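Local structure of cell wall mannoprotein 1 (Neosartorya fumigata, 5J5L) at residues Ala60-Leu74 / Leu121-Ile133. The protein binds lipids such as arachidonic acid in the core of its helical bundle and is probably a cell-wall antigen recognised by host antibodies. Sequence-based numbering, arbitrary orientation.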
ATOM      1  N   ALA A  60      -3.965  19.694  11.798  1.00 48.55           N
ATOM      2  CA  ALA A  60      -4.926  19.918  10.708  1.00 45.47           C
ATOM      3  C   ALA A  60      -4.231  20.615   9.542  1.00 39.40           C
ATOM      4  O   ALA A  60      -3.596  21.665   9.716  1.00 38.34           O
ATOM      5  CB  ALA A  60      -6.095  20.763  11.194  1.00 50.47           C
ATOM      6  N   LEU A  61      -4.358  20.036   8.360  1.00 36.60           N
ATOM      7  CA  LEU A  61      -3.597  20.485   7.212  1.00 31.46           C
ATOM      8  C   LEU A  61      -4.208  21.734   6.598  1.00 33.12           C
ATOM      9  O   LEU A  61      -5.431  21.886   6.548  1.00 36.03           O
ATOM     10  CB  LEU A  61      -3.541  19.373   6.162  1.00 30.05           C
ATOM     11  CG  LEU A  61      -2.821  18.083   6.577  1.00 30.98           C
ATOM     12  CD1 LEU A  61      -2.948  17.025   5.495  1.00 29.34           C
ATOM     13  CD2 LEU A  61      -1.354  18.331   6.897  1.00 31.53           C
ATOM     14  N   SER A  62      -3.357  22.635   6.119  1.00 31.38           N
ATOM     15  CA  SER A  62      -3.815  23.737   5.274  1.00 33.97           C
ATOM     16  C   SER A  62      -4.561  23.168   4.053  1.00 34.14           C
ATOM     17  O   SER A  62      -4.469  21.962   3.764  1.00 30.98           O
ATOM     18  CB  SER A  62      -2.610  24.571   4.826  1.00 35.66           C
ATOM     19  OG  SER A  62      -1.825  23.858   3.888  1.00 32.44           O
ATOM     20  N   ALA A  63      -5.299  24.014   3.339  1.00 37.50           N
ATOM     21  CA  ALA A  63      -6.012  23.567   2.141  1.00 36.70           C
ATOM     22  C   ALA A  63      -5.057  23.003   1.089  1.00 33.47           C
ATOM     23  O   ALA A  63      -5.313  21.949   0.520  1.00 31.71           O
ATOM     24  CB  ALA A  63      -6.831  24.693   1.536  1.00 43.09           C
ATOM     25  N   ALA A  64      -3.960  23.711   0.833  1.00 34.09           N
ATOM     26  CA  ALA A  64      -2.987  23.270  -0.169  1.00 33.87           C
ATOM     27  C   ALA A  64      -2.323  21.960   0.251  1.00 30.85           C
ATOM     28  O   ALA A  64      -2.157  21.049  -0.563  1.00 25.45           O
ATOM     29  CB  ALA A  64      -1.941  24.353  -0.409  1.00 39.47           C
ATOM     30  N   ASP A  65      -1.961  21.852   1.524  1.00 28.22           N
ATOM     31  CA  ASP A  65      -1.327  20.621   2.019  1.00 25.30           C
ATOM     32  C   ASP A  65      -2.285  19.431   2.020  1.00 24.76           C
ATOM     33  O   ASP A  65      -1.890  18.305   1.710  1.00 23.73           O
ATOM     34  CB  ASP A  65      -0.732  20.824   3.417  1.00 25.33           C
ATOM     35  CG  ASP A  65       0.535  21.682   3.410  1.00 28.48           C
ATOM     36  OD1 ASP A  65       1.119  21.920   2.334  1.00 33.41           O
ATOM     37  OD2 ASP A  65       0.971  22.114   4.496  1.00 28.23           O
ATOM     38  N   SER A  66      -3.533  19.679   2.391  1.00 26.46           N
ATOM     39  CA  SER A  66      -4.564  18.667   2.312  1.00 26.69           C
ATOM     40  C   SER A  66      -4.706  18.147   0.876  1.00 26.76           C
ATOM     41  O   SER A  66      -4.768  16.928   0.644  1.00 23.95           O
ATOM     42  CB  SER A  66      -5.886  19.231   2.813  1.00 30.99           C
ATOM     43  OG  SER A  66      -6.881  18.229   2.824  1.00 30.07           O
ATOM     44  N   THR A  67      -4.716  19.056  -0.094  1.00 26.11           N
ATOM     45  CA  THR A  67      -4.823  18.648  -1.500  1.00 25.89           C
ATOM     46  C   THR A  67      -3.609  17.801  -1.873  1.00 22.70           C
ATOM     47  O   THR A  67      -3.733  16.743  -2.511  1.00 22.60           O
ATOM     48  CB  THR A  67      -4.919  19.872  -2.438  1.00 28.22           C
ATOM     49  OG1 THR A  67      -6.113  20.593  -2.135  1.00 31.37           O
ATOM     50  CG2 THR A  67      -4.939  19.453  -3.902  1.00 28.80           C
ATOM     51  N   SER A  68      -2.433  18.255  -1.453  1.00 22.22           N
ATOM     52  CA  SER A  68      -1.199  17.545  -1.771  1.00 21.47           C
ATOM     53  C   SER A  68      -1.224  16.128  -1.186  1.00 21.20           C
ATOM     54  O   SER A  68      -0.931  15.168  -1.892  1.00 20.29           O
ATOM     55  CB  SER A  68       0.032  18.310  -1.274  1.00 23.18           C
ATOM     56  OG  SER A  68       0.212  19.555  -1.946  1.00 30.12           O
ATOM     57  N   VAL A  69      -1.597  15.986   0.085  1.00 19.93           N
ATOM     58  CA  VAL A  69      -1.605  14.661   0.734  1.00 20.67           C
ATOM     59  C   VAL A  69      -2.692  13.771   0.119  1.00 21.00           C
ATOM     60  O   VAL A  69      -2.458  12.595  -0.176  1.00 20.21           O
ATOM     61  CB  VAL A  69      -1.758  14.816   2.261  1.00 22.82           C
ATOM     62  CG1 VAL A  69      -2.111  13.507   2.925  1.00 24.43           C
ATOM     63  CG2 VAL A  69      -0.480  15.397   2.852  1.00 21.05           C
ATOM     64  N   THR A  70      -3.859  14.350  -0.144  1.00 22.64           N
ATOM     65  CA  THR A  70      -4.971  13.611  -0.772  1.00 22.56           C
ATOM     66  C   THR A  70      -4.580  13.079  -2.141  1.00 22.13           C
ATOM     67  O   THR A  70      -4.788  11.910  -2.455  1.00 21.73           O
ATOM     68  CB  THR A  70      -6.219  14.516  -0.907  1.00 25.52           C
ATOM     69  OG1 THR A  70      -6.664  14.895   0.393  1.00 28.16           O
ATOM     70  CG2 THR A  70      -7.360  13.819  -1.628  1.00 26.72           C
ATOM     71  N   ASN A  71      -3.997  13.938  -2.965  1.00 21.33           N
ATOM     72  CA  ASN A  71      -3.591  13.511  -4.294  1.00 21.82           C
ATOM     73  C   ASN A  71      -2.466  12.495  -4.287  1.00 23.16           C
ATOM     74  O   ASN A  71      -2.418  11.621  -5.156  1.00 20.92           O
ATOM     75  CB  ASN A  71      -3.204  14.712  -5.145  1.00 22.88           C
ATOM     76  CG  ASN A  71      -4.414  15.481  -5.637  1.00 24.28           C
ATOM     77  OD1 ASN A  71      -5.522  15.354  -5.100  1.00 25.69           O
ATOM     78  ND2 ASN A  71      -4.209  16.293  -6.665  1.00 25.97           N
ATOM     79  N   ALA A  72      -1.556  12.623  -3.325  1.00 19.66           N
ATOM     80  CA  ALA A  72      -0.464  11.668  -3.216  1.00 20.29           C
ATOM     81  C   ALA A  72      -1.024  10.315  -2.807  1.00 19.74           C
ATOM     82  O   ALA A  72      -0.610   9.291  -3.349  1.00 22.46           O
ATOM     83  CB  ALA A  72       0.597  12.147  -2.237  1.00 20.00           C
ATOM     84  N   LEU A  73      -1.958  10.305  -1.857  1.00 21.00           N
ATOM     85  CA  LEU A  73      -2.548   9.032  -1.415  1.00 24.61           C
ATOM     86  C   LEU A  73      -3.339   8.398  -2.559  1.00 25.17           C
ATOM     87  O   LEU A  73      -3.147   7.208  -2.888  1.00 25.12           O
ATOM     88  CB  LEU A  73      -3.451   9.244  -0.196  1.00 28.38           C
ATOM     89  CG  LEU A  73      -4.128   7.995   0.362  1.00 34.84           C
ATOM     90  CD1 LEU A  73      -3.094   6.978   0.830  1.00 36.75           C
ATOM     91  CD2 LEU A  73      -5.059   8.388   1.484  1.00 43.21           C
ATOM     92  N   LEU A  74      -4.211   9.185  -3.183  1.00 37.41           N
ATOM     93  CA  LEU A  74      -5.023   8.680  -4.294  1.00 37.85           C
ATOM     94  C   LEU A  74      -4.164   8.239  -5.476  1.00 35.38           C
ATOM     95  O   LEU A  74      -4.522   7.303  -6.190  1.00 30.80           O
ATOM     96  CB  LEU A  74      -6.028   9.729  -4.757  1.00 45.66           C
ATOM     97  CG  LEU A  74      -7.402   9.706  -4.083  1.00 52.06           C
ATOM     98  CD1 LEU A  74      -7.315   9.418  -2.590  1.00 55.10           C
ATOM     99  CD2 LEU A  74      -8.106  11.019  -4.351  1.00 60.61           C
ATOM    100  N   LEU A 121      -4.814   9.991   7.729  1.00 25.13           N
ATOM    101  CA  LEU A 121      -4.779  11.097   6.765  1.00 26.40           C
ATOM    102  C   LEU A 121      -6.147  11.765   6.667  1.00 28.19           C
ATOM    103  O   LEU A 121      -6.246  12.991   6.572  1.00 28.83           O
ATOM    104  CB  LEU A 121      -4.339  10.614   5.383  1.00 24.67           C
ATOM    105  CG  LEU A 121      -2.906  10.091   5.282  1.00 24.86           C
ATOM    106  CD1 LEU A 121      -2.679   9.539   3.891  1.00 23.66           C
ATOM    107  CD2 LEU A 121      -1.890  11.152   5.645  1.00 26.19           C
ATOM    108  N   GLN A 122      -7.205  10.969   6.726  1.00 27.85           N
ATOM    109  CA  GLN A 122      -8.559  11.534   6.769  1.00 30.73           C
ATOM    110  C   GLN A 122      -8.699  12.467   7.956  1.00 32.30           C
ATOM    111  O   GLN A 122      -9.389  13.478   7.861  1.00 34.15           O
ATOM    112  CB  GLN A 122      -9.624  10.442   6.853  1.00 31.95           C
ATOM    113  CG  GLN A 122      -9.812   9.669   5.557  1.00 30.51           C
ATOM    114  CD  GLN A 122     -10.804   8.531   5.690  1.00 29.42           C
ATOM    115  OE1 GLN A 122     -11.906   8.703   6.223  1.00 34.45           O
ATOM    116  NE2 GLN A 122     -10.413   7.342   5.191  1.00 31.84           N
ATOM    117  N   ASP A 123      -8.041  12.136   9.070  1.00 32.02           N
ATOM    118  CA  ASP A 123      -8.245  12.885  10.319  1.00 36.52           C
ATOM    119  C   ASP A 123      -7.721  14.316  10.207  1.00 35.42           C
ATOM    120  O   ASP A 123      -8.272  15.233  10.830  1.00 36.23           O
ATOM    121  CB  ASP A 123      -7.596  12.156  11.516  1.00 39.17           C
ATOM    122  CG  ASP A 123      -8.496  11.034  12.100  1.00 46.81           C
ATOM    123  OD1 ASP A 123      -9.732  11.051  11.887  1.00 45.58           O
ATOM    124  OD2 ASP A 123      -7.953  10.138  12.788  1.00 48.08           O
ATOM    125  N   ILE A 124      -6.688  14.508   9.388  1.00 31.98           N
ATOM    126  CA  ILE A 124      -6.031  15.808   9.240  1.00 32.22           C
ATOM    127  C   ILE A 124      -6.350  16.551   7.939  1.00 31.16           C
ATOM    128  O   ILE A 124      -6.000  17.723   7.786  1.00 30.79           O
ATOM    129  CB  ILE A 124      -4.506  15.694   9.446  1.00 31.05           C
ATOM    130  CG1 ILE A 124      -3.862  14.791   8.389  1.00 30.13           C
ATOM    131  CG2 ILE A 124      -4.219  15.197  10.860  1.00 31.89           C
ATOM    132  CD1 ILE A 124      -2.355  14.747   8.499  1.00 30.67           C
ATOM    133  N   ALA A 125      -7.024  15.883   7.018  1.00 30.73           N
ATOM    134  CA  ALA A 125      -7.470  16.506   5.779  1.00 31.63           C
ATOM    135  C   ALA A 125      -8.667  17.445   5.993  1.00 35.27           C
ATOM    136  O   ALA A 125      -9.372  17.382   7.014  1.00 36.77           O
ATOM    137  CB  ALA A 125      -7.833  15.430   4.774  1.00 28.61           C
ATOM    138  N   THR A 126      -8.911  18.308   5.007  1.00 37.90           N
ATOM    139  CA  THR A 126     -10.125  19.110   4.992  1.00 40.20           C
ATOM    140  C   THR A 126     -11.356  18.196   4.893  1.00 40.53           C
ATOM    141  O   THR A 126     -11.261  17.030   4.491  1.00 39.10           O
ATOM    142  CB  THR A 126     -10.148  20.136   3.832  1.00 41.67           C
ATOM    143  OG1 THR A 126     -10.180  19.447   2.577  1.00 40.49           O
ATOM    144  CG2 THR A 126      -8.936  21.044   3.873  1.00 42.92           C
ATOM    145  N   ALA A 127     -12.508  18.726   5.293  1.00 44.92           N
ATOM    146  CA  ALA A 127     -13.735  17.938   5.290  1.00 46.92           C
ATOM    147  C   ALA A 127     -14.012  17.332   3.913  1.00 46.13           C
ATOM    148  O   ALA A 127     -14.335  16.151   3.801  1.00 45.28           O
ATOM    149  CB  ALA A 127     -14.912  18.784   5.742  1.00 50.26           C
ATOM    150  N   THR A 128     -13.860  18.140   2.869  1.00 46.44           N
ATOM    151  CA  THR A 128     -14.044  17.660   1.499  1.00 47.70           C
ATOM    152  C   THR A 128     -13.012  16.595   1.107  1.00 44.06           C
ATOM    153  O   THR A 128     -13.357  15.549   0.545  1.00 41.13           O
ATOM    154  CB  THR A 128     -13.982  18.833   0.503  1.00 50.81           C
ATOM    155  OG1 THR A 128     -15.082  19.708   0.751  1.00 55.38           O
ATOM    156  CG2 THR A 128     -14.063  18.333  -0.941  1.00 55.81           C
ATOM    157  N   ASP A 129     -11.745  16.858   1.404  1.00 40.68           N
ATOM    158  CA  ASP A 129     -10.688  15.918   1.048  1.00 36.82           C
ATOM    159  C   ASP A 129     -10.826  14.583   1.788  1.00 34.63           C
ATOM    160  O   ASP A 129     -10.466  13.532   1.249  1.00 32.98           O
ATOM    161  CB  ASP A 129      -9.303  16.525   1.318  1.00 36.75           C
ATOM    162  CG  ASP A 129      -8.890  17.555   0.274  1.00 39.09           C
ATOM    163  OD1 ASP A 129      -9.534  17.642  -0.793  1.00 40.63           O
ATOM    164  OD2 ASP A 129      -7.913  18.298   0.525  1.00 35.91           O
ATOM    165  N   LYS A 130     -11.331  14.617   3.020  1.00 35.80           N
ATOM    166  CA  LYS A 130     -11.592  13.383   3.775  1.00 37.00           C
ATOM    167  C   LYS A 130     -12.529  12.455   3.009  1.00 36.17           C
ATOM    168  O   LYS A 130     -12.309  11.236   2.948  1.00 33.23           O
ATOM    169  CB  LYS A 130     -12.190  13.685   5.161  1.00 42.10           C
ATOM    170  CG  LYS A 130     -12.796  12.447   5.811  1.00 43.34           C
ATOM    171  CD  LYS A 130     -13.142  12.619   7.277  1.00 50.08           C
ATOM    172  CE  LYS A 130     -13.726  11.320   7.811  1.00 51.53           C
ATOM    173  NZ  LYS A 130     -14.268  11.472   9.185  1.00 60.79           N
ATOM    174  N   ASP A 131     -13.595  13.027   2.452  1.00 39.29           N
ATOM    175  CA  ASP A 131     -14.559  12.234   1.687  1.00 40.66           C
ATOM    176  C   ASP A 131     -13.882  11.616   0.468  1.00 38.62           C
ATOM    177  O   ASP A 131     -14.076  10.434   0.169  1.00 36.62           O
ATOM    178  CB  ASP A 131     -15.763  13.080   1.262  1.00 45.34           C
ATOM    179  CG  ASP A 131     -16.618  13.518   2.445  1.00 52.34           C
ATOM    180  OD1 ASP A 131     -16.628  12.801   3.472  1.00 55.34           O
ATOM    181  OD2 ASP A 131     -17.284  14.574   2.346  1.00 58.91           O
ATOM    182  N   THR A 132     -13.066  12.414  -0.213  1.00 35.38           N
ATOM    183  CA  THR A 132     -12.313  11.952  -1.380  1.00 35.58           C
ATOM    184  C   THR A 132     -11.356  10.815  -1.035  1.00 31.99           C
ATOM    185  O   THR A 132     -11.238   9.826  -1.777  1.00 30.84           O
ATOM    186  CB  THR A 132     -11.536  13.129  -1.985  1.00 37.94           C
ATOM    187  OG1 THR A 132     -12.472  14.123  -2.408  1.00 39.94           O
ATOM    188  CG2 THR A 132     -10.697  12.698  -3.152  1.00 37.77           C
ATOM    189  N   ILE A 133     -10.668  10.961   0.091  1.00 29.36           N
ATOM    190  CA  ILE A 133      -9.766   9.924   0.564  1.00 26.43           C
ATOM    191  C   ILE A 133     -10.522   8.646   0.913  1.00 26.69           C
ATOM    192  O   ILE A 133     -10.090   7.540   0.551  1.00 26.66           O
ATOM    193  CB  ILE A 133      -8.969  10.388   1.793  1.00 24.93           C
ATOM    194  CG1 ILE A 133      -7.980  11.485   1.367  1.00 25.32           C
ATOM    195  CG2 ILE A 133      -8.248   9.207   2.441  1.00 26.46           C
ATOM    196  CD1 ILE A 133      -7.342  12.239   2.512  1.00 26.54           C
TER
HETATM  197  O   HOH W   1      -7.381  20.267   7.449  1.00 32.75           O
HETATM  198  O   HOH W   2      -7.993  21.091   0.097  1.00 30.53           O
HETATM  199  O   HOH W   3      -8.235  18.999  -2.772  1.00 29.55           O
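S66 and D129 join two parallel helix starts in a side-by-side contact at one end of the all-helical bundle, polar at the tip and apolar deeper in, where the start of helix 63-89 meets the end of helix 100-124, the turn after it and the start of helix 127-150; the axes of 63-74 and 127-133 approach to 9.9 Å and run parallel within 2°. The S66 hydroxyl, swung anti to its own N (chi1 -176°), donates to the anti lone pair of D129 OD2 over a short 2.5 Å from OG and accepts the N-H of T126 at OG, 3.0 Å away and nearly straight. T126 is itself an N-cap, its OG1 taking the N-H of D129. Nearby, L61 N donates to I124 O (2.9 Å), in the carbonyl plane, while L61 CD1 lies against I124 CG1. T70 sends OG1 back to S66 O from above the carbonyl plane, leaving CG2 to meet T132 and I133. Deeper in, L73 CD2 touches both L121 CD1 and I133 CG2, tight at 3.4 Å from the latter; the L73 side chain is about 9 Å from the bound arachidonic acid. Two waters also donate to the D129 carboxylate, one to each oxygen. Acting as donor to D129 and acceptor from T126, the buried S66 hydroxyl has its rotation fixed, and this bonding, with the helix start at T126, would favour a charged D129.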